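PDB 7ABB: SalCYP truncation from Salinispora tropica, which belongs to the mostly helical cytochrome P450 family and binds a heme c in its core. Local coordinates for residues V128-E133 with E357-L362; L251-G256 with V373-L378. All blocks are in the same frame, centred on the assembly; numbering follows the deposited sequence.

The segments alternate along the chain: 128-133 and 357-362 form interaction 1, while 251-256, which falls between them, pairs with 373-378 in interaction 2. The two centres lie about 15 Å apart, on the same side of the molecule's centre. Helix 238-253 ties them together, since its Ile248 touches both aromatic rings of interaction 1 and, a little further along, it leads to His253 of interaction 2. They also meet directly, His360 CE1 packing 3.9 Å from Leu251 CD1. Interaction 1 is buried between helices and a small two-stranded sheet of the P450 fold; interaction 2 lies at the surface, holding the loop between helix 345-362 and strand 385-387 against the helical body.

Interaction 1 of 2, residues V128-E133 with E357-L362; sequences VSFSDE and EEWHEL
Phe130, at the start of helix 130-147, meets Trp359 of helix 345-362 in a buried, peripheral part of the helical domain of the P450 fold, where these elements correspond to helices E and L of the family. The two rings make an offset edge-to-face pair: an edge of Phe130 is turned toward the face of the indole, with the planes 65° apart and the centroid of the phenyl ring 5.4 Å from that of the six-membered ring of Trp359. The closest approach is Phe130 CD1 to Trp359 CZ3 at 3.7 Å, and Phe130 CE1 lies 3.8 Å from the same Trp359 CZ3. With CG anti to the backbone N in both residues (chi1 178° for Phe130), the rings extend away from their backbones and span the 11.0 Å between the CA atoms of Phe130 and Trp359. Val128, two residues earlier on the strand, adds a methyl group: its CG1 lies at the rim of the indole, near the ring plane, 3.9 Å from Trp359 CH2. The benzo end of the tryptophan thus meets an aliphatic branch and an aromatic edge, with no hydrogen bond between the segments. Where strand turns into helix, Glu133 folds back: its OE1 accepts the backbone N-H of Ser129 at 2.9 Å in a nearly straight bond, while its OE2 forms a salt bridge with Arg125. Around this junction, Phe130 packs edge-to-face on Phe134 and Trp359 does the same with Tyr366. Ile248 of helix 238-253 touches both rings of the pair, and Ile386 does so from strand 385-387, which runs antiparallel to strand 127-129 and hydrogen-bonds through its backbone to Val128.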
loop_
_atom_site.group_PDB
_atom_site.type_symbol
_atom_site.label_atom_id
_atom_site.label_comp_id
_atom_site.label_asym_id
_atom_site.label_seq_id
_atom_site.Cartn_x
_atom_site.Cartn_y
_atom_site.Cartn_z
ATOM N N VAL A 128 5.240 2.309 -23.041
ATOM C CA VAL A 128 6.043 2.361 -21.831
ATOM C C VAL A 128 5.793 1.094 -21.027
ATOM O O VAL A 128 4.705 0.510 -21.078
ATOM C CB VAL A 128 5.707 3.633 -21.013
ATOM C CG1 VAL A 128 4.313 3.571 -20.397
ATOM C CG2 VAL A 128 6.777 3.883 -19.917
ATOM N N SER A 129 6.803 0.682 -20.258
ATOM C CA SER A 129 6.615 -0.313 -19.209
ATOM C C SER A 129 6.235 0.489 -17.969
ATOM O O SER A 129 7.083 1.117 -17.315
ATOM C CB SER A 129 7.865 -1.165 -19.023
ATOM O OG SER A 129 7.708 -2.048 -17.907
ATOM N N PHE A 130 4.940 0.503 -17.670
ATOM C CA PHE A 130 4.367 1.527 -16.802
ATOM C C PHE A 130 5.037 1.551 -15.430
ATOM O O PHE A 130 5.411 2.619 -14.929
ATOM C CB PHE A 130 2.866 1.291 -16.665
ATOM C CG PHE A 130 2.172 2.253 -15.756
ATOM C CD1 PHE A 130 1.688 3.459 -16.227
ATOM C CD2 PHE A 130 2.006 1.958 -14.404
ATOM C CE1 PHE A 130 1.053 4.358 -15.382
ATOM C CE2 PHE A 130 1.340 2.836 -13.571
ATOM C CZ PHE A 130 0.866 4.037 -14.051
ATOM N N SER A 131 5.156 0.395 -14.779
ATOM C CA SER A 131 5.657 0.433 -13.409
ATOM C C SER A 131 7.180 0.526 -13.352
ATOM O O SER A 131 7.720 1.226 -12.487
ATOM C CB SER A 131 5.164 -0.786 -12.632
ATOM O OG SER A 131 3.758 -0.692 -12.469
ATOM N N ASP A 132 7.889 -0.166 -14.246
ATOM C CA ASP A 132 9.350 -0.155 -14.213
ATOM C C ASP A 132 9.909 1.214 -14.578
ATOM O O ASP A 132 10.845 1.703 -13.931
ATOM C CB ASP A 132 9.919 -1.200 -15.173
ATOM C CG ASP A 132 9.690 -2.624 -14.713
ATOM O OD1 ASP A 132 9.277 -2.828 -13.549
ATOM O OD2 ASP A 132 9.934 -3.539 -15.528
ATOM N N GLU A 133 9.381 1.833 -15.637
ATOM C CA GLU A 133 9.957 3.069 -16.160
ATOM C C GLU A 133 9.341 4.313 -15.541
ATOM O O GLU A 133 10.031 5.333 -15.425
ATOM C CB GLU A 133 9.790 3.128 -17.684
ATOM C CG GLU A 133 10.434 1.989 -18.391
ATOM C CD GLU A 133 10.418 2.203 -19.884
ATOM O OE1 GLU A 133 9.579 1.579 -20.572
ATOM O OE2 GLU A 133 11.227 3.047 -20.360
ATOM N N GLU A 357 -4.019 12.182 -13.174
ATOM C CA GLU A 357 -4.347 13.473 -13.763
ATOM C C GLU A 357 -3.326 13.842 -14.833
ATOM O O GLU A 357 -3.676 14.219 -15.967
ATOM C CB GLU A 357 -4.400 14.547 -12.667
ATOM C CG GLU A 357 -5.639 14.507 -11.784
ATOM C CD GLU A 357 -5.561 15.456 -10.607
ATOM O OE1 GLU A 357 -4.434 15.830 -10.212
ATOM O OE2 GLU A 357 -6.624 15.836 -10.066
ATOM N N GLU A 358 -2.041 13.788 -14.475
ATOM C CA GLU A 358 -1.024 14.210 -15.432
ATOM C C GLU A 358 -0.944 13.231 -16.601
ATOM O O GLU A 358 -0.691 13.645 -17.738
ATOM C CB GLU A 358 0.335 14.367 -14.739
ATOM C CG GLU A 358 0.371 15.487 -13.698
ATOM C CD GLU A 358 -0.013 16.807 -14.285
ATOM O OE1 GLU A 358 0.603 17.199 -15.300
ATOM O OE2 GLU A 358 -0.926 17.456 -13.746
ATOM N N TRP A 359 -1.190 11.944 -16.345
ATOM C CA TRP A 359 -1.214 10.958 -17.418
ATOM C C TRP A 359 -2.265 11.322 -18.458
ATOM O O TRP A 359 -1.978 11.336 -19.658
ATOM C CB TRP A 359 -1.476 9.562 -16.835
ATOM C CG TRP A 359 -1.514 8.499 -17.888
ATOM C CD1 TRP A 359 -2.564 8.205 -18.710
ATOM C CD2 TRP A 359 -0.447 7.615 -18.261
ATOM N NE1 TRP A 359 -2.218 7.194 -19.556
ATOM C CE2 TRP A 359 -0.928 6.812 -19.312
ATOM C CE3 TRP A 359 0.864 7.431 -17.821
ATOM C CZ2 TRP A 359 -0.144 5.840 -19.926
ATOM C CZ3 TRP A 359 1.649 6.467 -18.431
ATOM C CH2 TRP A 359 1.128 5.666 -19.469
ATOM N N HIS A 360 -3.490 11.632 -18.025
ATOM C CA HIS A 360 -4.551 11.886 -19.001
ATOM C C HIS A 360 -4.424 13.233 -19.700
ATOM O O HIS A 360 -4.983 13.433 -20.783
ATOM C CB HIS A 360 -5.902 11.733 -18.310
ATOM C CG HIS A 360 -6.245 10.307 -18.035
ATOM N ND1 HIS A 360 -5.802 9.630 -16.919
ATOM C CD2 HIS A 360 -6.924 9.402 -18.779
ATOM C CE1 HIS A 360 -6.236 8.381 -16.963
ATOM N NE2 HIS A 360 -6.915 8.217 -18.086
ATOM N N GLU A 361 -3.633 14.149 -19.146
ATOM C CA GLU A 361 -3.339 15.397 -19.837
ATOM C C GLU A 361 -2.433 15.162 -21.030
ATOM O O GLU A 361 -2.613 15.780 -22.084
ATOM C CB GLU A 361 -2.684 16.366 -18.864
ATOM C CG GLU A 361 -2.255 17.657 -19.505
ATOM C CD GLU A 361 -3.421 18.483 -20.006
ATOM O OE1 GLU A 361 -3.311 19.068 -21.110
ATOM O OE2 GLU A 361 -4.443 18.552 -19.290
ATOM N N LEU A 362 -1.456 14.276 -20.882
ATOM C CA LEU A 362 -0.481 14.024 -21.932
ATOM C C LEU A 362 -0.833 12.830 -22.811
ATOM O O LEU A 362 -0.463 12.810 -23.995
ATOM C CB LEU A 362 0.897 13.810 -21.295
ATOM C CG LEU A 362 1.535 15.068 -20.697
ATOM C CD1 LEU A 362 2.768 14.681 -19.913
ATOM C CD2 LEU A 362 1.890 16.057 -21.796
#

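Interaction 2 of 2, residues L251-G256 with V373-L378; sequences LAHHPG and VEPPFL
His253, near the end of helix 238-253, reaches the loop of Val373, Glu374 and Pro375, part of the connection between helix 345-362 and strand 385-387; in P450 terms the helix is the later part of the long helix I. CB already points toward the loop, and the chain continues that way because CG stands anti to the backbone N (chi1 -178°). From CG onward the flat ring has a proline over one face: Pro375 CD sits 3.9 Å from the imidazole centroid in a CH-pi contact, closest to the CD2 side, with CD2 and Pro375 CD 3.7 Å apart. On the other branch, ND1 makes a weak hydrogen bond with the carbonyl of Pro371, and CE1 comes within 3.3 Å of Val373 O. At the tip, NE2 donates to Glu374 OE1 over 3.1 Å, a His-carboxylate hydrogen bond that is noticeably bent, at 148°. With both ring nitrogens facing acceptors, a protonated imidazole is plausible, and the carboxylate would favour it. Further along the loop the same helix keeps its hold, as Gln249 NE2 bonds to Pro376 O and Asn246 OD1 accepts from Leu378 N. Glu374 and Val373 are exposed and also touch a crystal neighbour, so the lattice may influence how the glutamate lies. Its chain bends at chi2, bringing the carboxylate across the histidine with the two planes 74° apart, and NE2 meets OE1 from above the carboxylate plane.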
loop_
_atom_site.group_PDB
_atom_site.type_symbol
_atom_site.label_atom_id
_atom_site.label_comp_id
_atom_site.label_asym_id
_atom_site.label_seq_id
_atom_site.Cartn_x
_atom_site.Cartn_y
_atom_site.Cartn_z
ATOM N N LEU A 251 -8.326 1.028 -16.917
ATOM C CA LEU A 251 -8.728 2.083 -17.842
ATOM C C LEU A 251 -8.267 1.773 -19.262
ATOM O O LEU A 251 -8.984 2.046 -20.234
ATOM C CB LEU A 251 -8.179 3.426 -17.371
ATOM C CG LEU A 251 -8.680 3.921 -16.005
ATOM C CD1 LEU A 251 -7.950 5.206 -15.598
ATOM C CD2 LEU A 251 -10.167 4.178 -15.994
ATOM N N ALA A 252 -7.071 1.198 -19.407
ATOM C CA ALA A 252 -6.552 0.869 -20.735
ATOM C C ALA A 252 -7.339 -0.227 -21.430
ATOM O O ALA A 252 -7.223 -0.368 -22.645
ATOM C CB ALA A 252 -5.081 0.476 -20.601
ATOM N N HIS A 253 -8.146 -0.979 -20.702
ATOM C CA HIS A 253 -8.924 -2.105 -21.201
ATOM C C HIS A 253 -10.402 -1.774 -21.314
ATOM O O HIS A 253 -11.143 -2.529 -21.958
ATOM C CB HIS A 253 -8.719 -3.292 -20.225
ATOM C CG HIS A 253 -9.406 -4.560 -20.606
ATOM N ND1 HIS A 253 -9.326 -5.111 -21.870
ATOM C CD2 HIS A 253 -10.153 -5.408 -19.868
ATOM C CE1 HIS A 253 -10.022 -6.233 -21.900
ATOM N NE2 HIS A 253 -10.535 -6.437 -20.698
ATOM N N HIS A 254 -10.848 -0.681 -20.700
ATOM C CA HIS A 254 -12.260 -0.333 -20.544
ATOM C C HIS A 254 -12.469 1.089 -21.041
ATOM O O HIS A 254 -12.387 2.053 -20.263
ATOM C CB HIS A 254 -12.709 -0.458 -19.092
ATOM C CG HIS A 254 -12.852 -1.868 -18.629
ATOM N ND1 HIS A 254 -11.865 -2.549 -17.946
ATOM C CD2 HIS A 254 -13.891 -2.730 -18.749
ATOM C CE1 HIS A 254 -12.292 -3.773 -17.672
ATOM N NE2 HIS A 254 -13.516 -3.904 -18.147
ATOM N N PRO A 255 -12.716 1.265 -22.338
ATOM C CA PRO A 255 -12.794 2.633 -22.882
ATOM C C PRO A 255 -13.865 3.483 -22.219
ATOM O O PRO A 255 -13.696 4.697 -22.075
ATOM C CB PRO A 255 -13.101 2.395 -24.368
ATOM C CG PRO A 255 -12.591 1.035 -24.655
ATOM C CD PRO A 255 -12.741 0.237 -23.391
ATOM N N GLY A 256 -14.989 2.876 -21.829
ATOM C CA GLY A 256 -16.026 3.638 -21.146
ATOM C C GLY A 256 -15.539 4.294 -19.863
ATOM O O GLY A 256 -15.840 5.463 -19.597
ATOM N N VAL A 373 -7.913 -8.926 -24.752
ATOM C CA VAL A 373 -7.667 -10.063 -23.879
ATOM C C VAL A 373 -7.809 -9.564 -22.460
ATOM O O VAL A 373 -7.492 -8.409 -22.119
ATOM C CB VAL A 373 -6.293 -10.736 -24.071
ATOM C CG1 VAL A 373 -6.222 -11.438 -25.402
ATOM C CG2 VAL A 373 -5.173 -9.720 -23.907
ATOM N N GLU A 374 -8.310 -10.444 -21.612
ATOM C CA GLU A 374 -8.481 -10.075 -20.232
ATOM C C GLU A 374 -7.116 -10.064 -19.545
ATOM O O GLU A 374 -6.415 -11.085 -19.568
ATOM C CB GLU A 374 -9.429 -11.055 -19.544
ATOM C CG GLU A 374 -9.842 -10.584 -18.139
ATOM C CD GLU A 374 -10.639 -9.276 -18.152
ATOM O OE1 GLU A 374 -11.369 -9.026 -19.138
ATOM O OE2 GLU A 374 -10.539 -8.505 -17.172
ATOM N N PRO A 375 -6.690 -8.964 -18.943
ATOM C CA PRO A 375 -5.355 -8.923 -18.356
ATOM C C PRO A 375 -5.368 -9.480 -16.946
ATOM O O PRO A 375 -6.438 -9.576 -16.330
ATOM C CB PRO A 375 -5.016 -7.433 -18.359
ATOM C CG PRO A 375 -6.320 -6.762 -18.212
ATOM C CD PRO A 375 -7.331 -7.641 -18.921
ATOM N N PRO A 376 -4.212 -9.866 -16.418
ATOM C CA PRO A 376 -4.158 -10.419 -15.062
ATOM C C PRO A 376 -4.077 -9.331 -14.010
ATOM O O PRO A 376 -3.651 -8.206 -14.255
ATOM C CB PRO A 376 -2.873 -11.247 -15.085
ATOM C CG PRO A 376 -1.969 -10.464 -15.991
ATOM C CD PRO A 376 -2.879 -9.853 -17.056
ATOM N N PHE A 377 -4.480 -9.693 -12.791
ATOM C CA PHE A 377 -4.219 -8.812 -11.665
ATOM C C PHE A 377 -2.705 -8.699 -11.477
ATOM O O PHE A 377 -2.000 -9.716 -11.507
ATOM C CB PHE A 377 -4.894 -9.365 -10.392
ATOM C CG PHE A 377 -4.679 -8.498 -9.171
ATOM C CD1 PHE A 377 -5.388 -7.327 -9.006
ATOM C CD2 PHE A 377 -3.729 -8.839 -8.225
ATOM C CE1 PHE A 377 -5.175 -6.503 -7.901
ATOM C CE2 PHE A 377 -3.521 -8.021 -7.093
ATOM C CZ PHE A 377 -4.238 -6.858 -6.949
ATOM N N LEU A 378 -2.214 -7.471 -11.277
ATOM C CA LEU A 378 -0.781 -7.177 -11.253
ATOM C C LEU A 378 -0.273 -7.212 -9.820
ATOM O O LEU A 378 -0.793 -6.491 -8.974
ATOM C CB LEU A 378 -0.498 -5.810 -11.869
ATOM C CG LEU A 378 -1.024 -5.667 -13.306
ATOM C CD1 LEU A 378 -0.838 -4.239 -13.767
ATOM C CD2 LEU A 378 -0.341 -6.645 -14.229
#